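Local coordinates for metallo-beta-lactamase domain-containing protein (PDB 2AZ4) that is of unknown function but holds two zinc ions in a metallo-beta-lactamase fold and may act as an RNA-binding exonuclease, at residues V292-S304 with L310-L322. Residues are numbered along the deposited sequence; the frame is centred on the assembly and turned at random.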
ATOM      1  N   VAL A 292      15.213  -4.521   5.394  1.00 22.52           N
ATOM      2  CA  VAL A 292      14.131  -4.407   6.370  1.00 22.76           C
ATOM      3  C   VAL A 292      14.289  -5.329   7.603  1.00 22.80           C
ATOM      4  O   VAL A 292      14.061  -4.898   8.734  1.00 23.02           O
ATOM      5  CB  VAL A 292      12.736  -4.629   5.667  1.00 22.97           C
ATOM      6  CG1 VAL A 292      11.609  -4.684   6.676  1.00 25.00           C
ATOM      7  CG2 VAL A 292      12.455  -3.508   4.677  1.00 22.88           C
ATOM      8  N   PHE A 293      14.656  -6.592   7.383  1.00 23.41           N
ATOM      9  CA  PHE A 293      14.691  -7.602   8.446  1.00 23.82           C
ATOM     10  C   PHE A 293      16.059  -8.176   8.799  1.00 23.83           C
ATOM     11  O   PHE A 293      16.176  -8.944   9.762  1.00 23.70           O
ATOM     12  CB  PHE A 293      13.761  -8.773   8.105  1.00 24.45           C
ATOM     13  CG  PHE A 293      12.304  -8.428   8.150  1.00 26.45           C
ATOM     14  CD1 PHE A 293      11.748  -7.843   9.281  1.00 27.89           C
ATOM     15  CD2 PHE A 293      11.484  -8.685   7.067  1.00 28.23           C
ATOM     16  CE1 PHE A 293      10.405  -7.529   9.327  1.00 29.17           C
ATOM     17  CE2 PHE A 293      10.130  -8.352   7.103  1.00 27.71           C
ATOM     18  CZ  PHE A 293       9.594  -7.781   8.230  1.00 27.71           C
ATOM     19  N   GLY A 294      17.081  -7.839   8.025  1.00 23.22           N
ATOM     20  CA  GLY A 294      18.392  -8.476   8.178  1.00 24.07           C
ATOM     21  C   GLY A 294      18.386  -9.952   7.792  1.00 24.38           C
ATOM     22  O   GLY A 294      19.295 -10.692   8.155  1.00 24.15           O
ATOM     23  N   ILE A 295      17.360 -10.382   7.058  1.00 23.70           N
ATOM     24  CA  ILE A 295      17.250 -11.779   6.670  1.00 24.51           C
ATOM     25  C   ILE A 295      18.043 -12.026   5.383  1.00 23.82           C
ATOM     26  O   ILE A 295      17.973 -11.248   4.437  1.00 23.64           O
ATOM     27  CB  ILE A 295      15.788 -12.228   6.558  1.00 24.51           C
ATOM     28  CG1 ILE A 295      15.176 -12.335   7.958  1.00 25.94           C
ATOM     29  CG2 ILE A 295      15.681 -13.595   5.831  1.00 26.63           C
ATOM     30  CD1 ILE A 295      13.642 -12.534   7.955  1.00 26.12           C
ATOM     31  N   GLU A 296      18.845 -13.087   5.385  1.00 23.60           N
ATOM     32  CA  GLU A 296      19.655 -13.427   4.235  1.00 24.07           C
ATOM     33  C   GLU A 296      19.103 -14.691   3.628  1.00 23.60           C
ATOM     34  O   GLU A 296      19.043 -15.728   4.283  1.00 25.27           O
ATOM     35  CB  GLU A 296      21.116 -13.584   4.614  1.00 24.62           C
ATOM     36  CG  GLU A 296      21.755 -12.255   5.001  1.00 26.53           C
ATOM     37  CD  GLU A 296      23.247 -12.277   4.893  1.00 30.73           C
ATOM     38  OE1 GLU A 296      23.912 -12.181   5.949  1.00 33.93           O
ATOM     39  OE2 GLU A 296      23.760 -12.384   3.756  1.00 30.41           O
ATOM     40  N   VAL A 297      18.634 -14.574   2.392  1.00 22.31           N
ATOM     41  CA  VAL A 297      18.040 -15.692   1.693  1.00 21.28           C
ATOM     42  C   VAL A 297      18.798 -15.868   0.377  1.00 20.13           C
ATOM     43  O   VAL A 297      19.394 -14.913  -0.120  1.00 18.76           O
ATOM     44  CB  VAL A 297      16.504 -15.447   1.461  1.00 21.77           C
ATOM     45  CG1 VAL A 297      16.248 -14.230   0.538  1.00 20.51           C
ATOM     46  CG2 VAL A 297      15.809 -16.694   0.916  1.00 23.11           C
ATOM     47  N   ARG A 298      18.754 -17.074  -0.181  1.00 19.19           N
ATOM     48  CA  ARG A 298      19.274 -17.350  -1.534  1.00 18.64           C
ATOM     49  C   ARG A 298      18.498 -16.549  -2.579  1.00 18.42           C
ATOM     50  O   ARG A 298      17.337 -16.184  -2.371  1.00 18.34           O
ATOM     51  CB  ARG A 298      19.269 -18.863  -1.848  1.00 18.98           C
ATOM     52  CG  ARG A 298      20.315 -19.645  -1.045  1.00 19.78           C
ATOM     53  CD  ARG A 298      20.018 -21.153  -1.051  1.00 21.34           C
ATOM     54  NE  ARG A 298      20.917 -21.874  -0.147  1.00 25.03           N
ATOM     55  CZ  ARG A 298      20.784 -21.944   1.185  1.00 29.10           C
ATOM     56  NH1 ARG A 298      19.783 -21.324   1.821  1.00 25.23           N
ATOM     57  NH2 ARG A 298      21.680 -22.625   1.893  1.00 30.39           N
ATOM     58  N   TYR A 299      19.154 -16.233  -3.689  1.00 17.55           N
ATOM     59  CA  TYR A 299      18.569 -15.351  -4.682  1.00 17.57           C
ATOM     60  C   TYR A 299      19.137 -15.615  -6.058  1.00 16.79           C
ATOM     61  O   TYR A 299      20.166 -16.244  -6.185  1.00 16.64           O
ATOM     62  CB  TYR A 299      18.841 -13.887  -4.318  1.00 16.60           C
ATOM     63  CG  TYR A 299      20.324 -13.552  -4.305  1.00 17.44           C
ATOM     64  CD1 TYR A 299      20.969 -13.050  -5.444  1.00 16.46           C
ATOM     65  CD2 TYR A 299      21.084 -13.743  -3.150  1.00 16.77           C
ATOM     66  CE1 TYR A 299      22.325 -12.743  -5.413  1.00 16.72           C
ATOM     67  CE2 TYR A 299      22.428 -13.464  -3.117  1.00 16.16           C
ATOM     68  CZ  TYR A 299      23.041 -12.931  -4.237  1.00 16.02           C
ATOM     69  OH  TYR A 299      24.393 -12.657  -4.184  1.00 17.01           O
ATOM     70  N   TYR A 300      18.450 -15.103  -7.072  1.00 16.98           N
ATOM     71  CA  TYR A 300      18.954 -15.082  -8.441  1.00 16.55           C
ATOM     72  C   TYR A 300      18.728 -13.685  -9.005  1.00 16.41           C
ATOM     73  O   TYR A 300      17.824 -12.949  -8.567  1.00 16.37           O
ATOM     74  CB  TYR A 300      18.300 -16.161  -9.316  1.00 16.72           C
ATOM     75  CG  TYR A 300      16.893 -15.848  -9.720  1.00 16.61           C
ATOM     76  CD1 TYR A 300      16.594 -15.455 -11.023  1.00 16.88           C
ATOM     77  CD2 TYR A 300      15.849 -15.920  -8.781  1.00 17.29           C
ATOM     78  CE1 TYR A 300      15.287 -15.167 -11.389  1.00 15.14           C
ATOM     79  CE2 TYR A 300      14.547 -15.624  -9.132  1.00 16.25           C
ATOM     80  CZ  TYR A 300      14.274 -15.240 -10.427  1.00 15.56           C
ATOM     81  OH  TYR A 300      12.987 -14.928 -10.777  1.00 16.44           O
ATOM     82  N   TYR A 301      19.584 -13.314  -9.946  1.00 16.01           N
ATOM     83  CA  TYR A 301      19.445 -12.060 -10.667  1.00 17.00           C
ATOM     84  C   TYR A 301      18.555 -12.213 -11.877  1.00 17.66           C
ATOM     85  O   TYR A 301      18.763 -13.098 -12.711  1.00 17.42           O
ATOM     86  CB  TYR A 301      20.807 -11.562 -11.111  1.00 16.68           C
ATOM     87  CG  TYR A 301      21.599 -10.970  -9.988  1.00 16.62           C
ATOM     88  CD1 TYR A 301      21.262  -9.709  -9.474  1.00 18.74           C
ATOM     89  CD2 TYR A 301      22.701 -11.632  -9.464  1.00 17.64           C
ATOM     90  CE1 TYR A 301      21.987  -9.139  -8.441  1.00 16.95           C
ATOM     91  CE2 TYR A 301      23.451 -11.065  -8.424  1.00 18.65           C
ATOM     92  CZ  TYR A 301      23.068  -9.805  -7.930  1.00 17.92           C
ATOM     93  OH  TYR A 301      23.766  -9.228  -6.912  1.00 19.20           O
ATOM     94  N   ALA A 302      17.558 -11.338 -11.975  1.00 19.01           N
ATOM     95  CA  ALA A 302      16.735 -11.250 -13.174  1.00 20.24           C
ATOM     96  C   ALA A 302      17.162 -10.026 -13.998  1.00 21.12           C
ATOM     97  O   ALA A 302      16.519  -9.669 -14.981  1.00 21.52           O
ATOM     98  CB  ALA A 302      15.272 -11.170 -12.792  1.00 20.15           C
ATOM     99  N   GLU A 303      18.254  -9.390 -13.590  1.00 22.06           N
ATOM    100  CA  GLU A 303      18.779  -8.209 -14.269  1.00 23.64           C
ATOM    101  C   GLU A 303      20.306  -8.303 -14.281  1.00 23.59           C
ATOM    102  O   GLU A 303      20.891  -9.107 -13.559  1.00 23.04           O
ATOM    103  CB  GLU A 303      18.297  -6.930 -13.561  1.00 23.79           C
ATOM    104  CG  GLU A 303      16.753  -6.721 -13.650  1.00 25.68           C
ATOM    105  CD  GLU A 303      16.158  -5.689 -12.663  1.00 27.21           C
ATOM    106  OE1 GLU A 303      16.896  -4.851 -12.093  1.00 28.98           O
ATOM    107  OE2 GLU A 303      14.906  -5.731 -12.475  1.00 33.07           O
ATOM    108  N   SER A 304      20.948  -7.491 -15.112  1.00 24.43           N
ATOM    109  CA  SER A 304      22.402  -7.438 -15.153  1.00 25.07           C
ATOM    110  C   SER A 304      23.006  -6.605 -14.007  1.00 26.16           C
ATOM    111  O   SER A 304      22.346  -5.760 -13.408  1.00 26.77           O
ATOM    112  CB  SER A 304      22.892  -6.978 -16.532  1.00 25.16           C
ATOM    113  OG  SER A 304      22.519  -7.935 -17.524  1.00 23.26           O
ATOM    114  N   LEU A 310      24.353  -7.843  -1.154  1.00 20.69           N
ATOM    115  CA  LEU A 310      24.069  -9.264  -1.171  1.00 20.30           C
ATOM    116  C   LEU A 310      25.366 -10.041  -1.079  1.00 20.62           C
ATOM    117  O   LEU A 310      26.395  -9.608  -1.592  1.00 21.63           O
ATOM    118  CB  LEU A 310      23.284  -9.617  -2.437  1.00 19.72           C
ATOM    119  CG  LEU A 310      21.847  -9.081  -2.507  1.00 18.32           C
ATOM    120  CD1 LEU A 310      21.224  -9.494  -3.805  1.00 17.49           C
ATOM    121  CD2 LEU A 310      21.001  -9.653  -1.319  1.00 18.38           C
ATOM    122  N   ASN A 311      25.313 -11.154  -0.368  1.00 21.16           N
ATOM    123  CA  ASN A 311      26.395 -12.121  -0.308  1.00 21.96           C
ATOM    124  C   ASN A 311      26.467 -12.895  -1.624  1.00 21.75           C
ATOM    125  O   ASN A 311      25.533 -13.647  -1.957  1.00 22.33           O
ATOM    126  CB  ASN A 311      26.138 -13.085   0.860  1.00 21.86           C
ATOM    127  CG  ASN A 311      27.262 -14.107   1.060  1.00 23.36           C
ATOM    128  OD1 ASN A 311      28.120 -14.279   0.210  1.00 23.97           O
ATOM    129  ND2 ASN A 311      27.237 -14.794   2.196  1.00 23.30           N
ATOM    130  N   PRO A 312      27.581 -12.736  -2.375  1.00 21.81           N
ATOM    131  CA  PRO A 312      27.756 -13.437  -3.657  1.00 20.84           C
ATOM    132  C   PRO A 312      27.601 -14.952  -3.544  1.00 20.21           C
ATOM    133  O   PRO A 312      27.155 -15.597  -4.494  1.00 20.74           O
ATOM    134  CB  PRO A 312      29.185 -13.083  -4.063  1.00 21.16           C
ATOM    135  CG  PRO A 312      29.461 -11.772  -3.391  1.00 21.18           C
ATOM    136  CD  PRO A 312      28.732 -11.861  -2.064  1.00 21.66           C
ATOM    137  N   ALA A 313      27.944 -15.514  -2.395  1.00 19.71           N
ATOM    138  CA  ALA A 313      27.856 -16.965  -2.188  1.00 19.78           C
ATOM    139  C   ALA A 313      26.429 -17.497  -2.048  1.00 19.68           C
ATOM    140  O   ALA A 313      26.204 -18.708  -2.020  1.00 19.37           O
ATOM    141  CB  ALA A 313      28.678 -17.361  -0.989  1.00 20.16           C
ATOM    142  N   LEU A 314      25.463 -16.598  -1.932  1.00 20.15           N
ATOM    143  CA  LEU A 314      24.069 -17.011  -1.801  1.00 19.95           C
ATOM    144  C   LEU A 314      23.338 -16.939  -3.141  1.00 20.27           C
ATOM    145  O   LEU A 314      22.112 -17.120  -3.222  1.00 19.47           O
ATOM    146  CB  LEU A 314      23.360 -16.188  -0.716  1.00 20.06           C
ATOM    147  CG  LEU A 314      23.822 -16.522   0.716  1.00 20.51           C
ATOM    148  CD1 LEU A 314      23.238 -15.531   1.726  1.00 22.61           C
ATOM    149  CD2 LEU A 314      23.476 -17.957   1.079  1.00 21.79           C
ATOM    150  N   GLU A 315      24.097 -16.686  -4.203  1.00 21.05           N
ATOM    151  CA  GLU A 315      23.491 -16.569  -5.527  1.00 20.94           C
ATOM    152  C   GLU A 315      23.324 -17.950  -6.080  1.00 20.95           C
ATOM    153  O   GLU A 315      24.237 -18.770  -5.981  1.00 20.78           O
ATOM    154  CB  GLU A 315      24.347 -15.736  -6.471  1.00 20.30           C
ATOM    155  CG  GLU A 315      23.684 -15.517  -7.853  1.00 20.88           C
ATOM    156  CD  GLU A 315      24.591 -14.836  -8.859  1.00 22.31           C
ATOM    157  OE1 GLU A 315      25.620 -14.252  -8.443  1.00 27.02           O
ATOM    158  OE2 GLU A 315      24.274 -14.875 -10.069  1.00 25.15           O
ATOM    159  N   ILE A 316      22.148 -18.198  -6.651  1.00 21.00           N
ATOM    160  CA  ILE A 316      21.870 -19.415  -7.399  1.00 21.20           C
ATOM    161  C   ILE A 316      21.713 -19.000  -8.865  1.00 21.12           C
ATOM    162  O   ILE A 316      21.034 -18.003  -9.169  1.00 20.83           O
ATOM    163  CB  ILE A 316      20.573 -20.114  -6.927  1.00 20.90           C
ATOM    164  CG1 ILE A 316      20.503 -20.240  -5.390  1.00 21.30           C
ATOM    165  CG2 ILE A 316      20.358 -21.456  -7.666  1.00 21.33           C
ATOM    166  CD1 ILE A 316      21.541 -21.179  -4.729  1.00 23.46           C
ATOM    167  N   PRO A 317      22.398 -19.708  -9.782  1.00 21.64           N
ATOM    168  CA  PRO A 317      22.191 -19.367 -11.202  1.00 21.57           C
ATOM    169  C   PRO A 317      20.757 -19.640 -11.644  1.00 21.42           C
ATOM    170  O   PRO A 317      20.179 -20.667 -11.278  1.00 21.14           O
ATOM    171  CB  PRO A 317      23.155 -20.301 -11.936  1.00 22.16           C
ATOM    172  CG  PRO A 317      24.157 -20.746 -10.881  1.00 22.87           C
ATOM    173  CD  PRO A 317      23.390 -20.782  -9.595  1.00 21.36           C
ATOM    174  N   TYR A 318      20.185 -18.710 -12.407  1.00 21.61           N
ATOM    175  CA  TYR A 318      18.879 -18.908 -13.019  1.00 21.83           C
ATOM    176  C   TYR A 318      18.758 -20.281 -13.728  1.00 22.34           C
ATOM    177  O   TYR A 318      17.746 -20.983 -13.609  1.00 21.63           O
ATOM    178  CB  TYR A 318      18.612 -17.761 -13.995  1.00 21.50           C
ATOM    179  CG  TYR A 318      17.319 -17.853 -14.781  1.00 22.48           C
ATOM    180  CD1 TYR A 318      16.093 -18.054 -14.142  1.00 21.81           C
ATOM    181  CD2 TYR A 318      17.321 -17.689 -16.171  1.00 22.41           C
ATOM    182  CE1 TYR A 318      14.893 -18.107 -14.862  1.00 22.04           C
ATOM    183  CE2 TYR A 318      16.133 -17.744 -16.903  1.00 21.67           C
ATOM    184  CZ  TYR A 318      14.928 -17.954 -16.239  1.00 21.47           C
ATOM    185  OH  TYR A 318      13.765 -18.008 -16.955  1.00 21.62           O
ATOM    186  N   ASP A 319      19.810 -20.642 -14.459  1.00 22.69           N
ATOM    187  CA  ASP A 319      19.904 -21.916 -15.187  1.00 23.20           C
ATOM    188  C   ASP A 319      19.673 -23.131 -14.274  1.00 22.87           C
ATOM    189  O   ASP A 319      18.998 -24.089 -14.662  1.00 22.10           O
ATOM    190  CB  ASP A 319      21.283 -21.975 -15.882  1.00 23.71           C
ATOM    191  CG  ASP A 319      21.473 -23.211 -16.728  1.00 26.07           C
ATOM    192  OD1 ASP A 319      20.632 -23.449 -17.629  1.00 28.75           O
ATOM    193  OD2 ASP A 319      22.466 -23.950 -16.496  1.00 28.07           O
ATOM    194  N   THR A 320      20.229 -23.081 -13.059  1.00 23.14           N
ATOM    195  CA  THR A 320      20.011 -24.117 -12.050  1.00 23.38           C
ATOM    196  C   THR A 320      18.557 -24.159 -11.554  1.00 23.13           C
ATOM    197  O   THR A 320      17.975 -25.226 -11.391  1.00 23.28           O
ATOM    198  CB  THR A 320      20.992 -23.943 -10.855  1.00 23.67           C
ATOM    199  OG1 THR A 320      22.325 -23.896 -11.351  1.00 24.20           O
ATOM    200  CG2 THR A 320      20.885 -25.095  -9.850  1.00 24.04           C
ATOM    201  N   LEU A 321      17.967 -22.994 -11.315  1.00 23.24           N
ATOM    202  CA  LEU A 321      16.580 -22.931 -10.871  1.00 22.96           C
ATOM    203  C   LEU A 321      15.636 -23.572 -11.867  1.00 22.49           C
ATOM    204  O   LEU A 321      14.695 -24.293 -11.482  1.00 21.27           O
ATOM    205  CB  LEU A 321      16.179 -21.477 -10.650  1.00 23.03           C
ATOM    206  CG  LEU A 321      16.046 -20.851  -9.257  1.00 25.24           C
ATOM    207  CD1 LEU A 321      16.712 -21.618  -8.074  1.00 22.36           C
ATOM    208  CD2 LEU A 321      16.396 -19.379  -9.313  1.00 23.33           C
ATOM    209  N   LEU A 322      15.884 -23.313 -13.159  1.00 21.97           N
ATOM    210  CA  LEU A 322      15.018 -23.815 -14.209  1.00 21.91           C
ATOM    211  C   LEU A 322      14.976 -25.342 -14.245  1.00 22.20           C
ATOM    212  O   LEU A 322      13.962 -25.914 -14.616  1.00 21.82           O
ATOM    213  CB  LEU A 322      15.427 -23.252 -15.572  1.00 22.27           C
ATOM    214  CG  LEU A 322      15.177 -21.775 -15.843  1.00 22.84           C
ATOM    215  CD1 LEU A 322      15.661 -21.470 -17.247  1.00 20.95           C
ATOM    216  CD2 LEU A 322      13.668 -21.429 -15.682  1.00 23.69           C
TER
HETATM  217  O   HOH W   1      23.046 -11.799   1.207  1.00 19.23           O
HETATM  218  O   HOH W   2      21.595 -15.773 -10.418  1.00 16.61           O
HETATM  219  O   HOH W   3      20.776 -15.564 -12.912  1.00 29.91           O
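The ring of Y299 is the tightly packed centre of this contact, clasped between L310 and E315. L310, an apolar residue with a methyl to spare for a ring face, lays CD1 over the middle of one face, 3.8 Å from the centroid, while CA of E315 sits over the opposite face, displaced toward the rim. With chi1 at 63°, CG of Y299 stands between its own backbone N and carbonyl carbon, which brings the ring in between L310 and E315 although CB starts away from 310-322. The phenol ends in a hydrogen bond, OH to O of N311 at 2.7 Å, approaching from above the carbonyl plane; N of L314 donates to the same oxygen from the opposite face. Tyrosine suits this place because it offers two faces to pack and a hydroxyl to reach a backbone turn. N311 shapes that turn, its OD1 accepting from N of A313 (an Asx turn). Leucine at 314 supplies a branched apolar side chain, its CB on CE2 of Y299.

The backbones meet in a single beta bridge between Y299 and E315: N of Y299 gives to O of L314, and N of I316 gives to O of Y299 at 2.8 Å, an almost straight bond (173°). Strand 298-300 is an edge strand of a six-stranded parallel sheet, with strand 278-282 on one side; the bridge occupies part of its other edge. Beyond it, CD2 of L321 presses on the Y300 ring, 3.5 Å from CD2 of Y300, and the near-parallel ring of Y318 barely overlaps that of Y300, whose hydroxyl bonds O of Q331.

Toward solvent the fit loosens. OE2 of exposed E296 reaches N of N311 through a water. R298, also exposed, crosses L314 with its aliphatic chain, CD coming 4.0 Å from CD1 of I316.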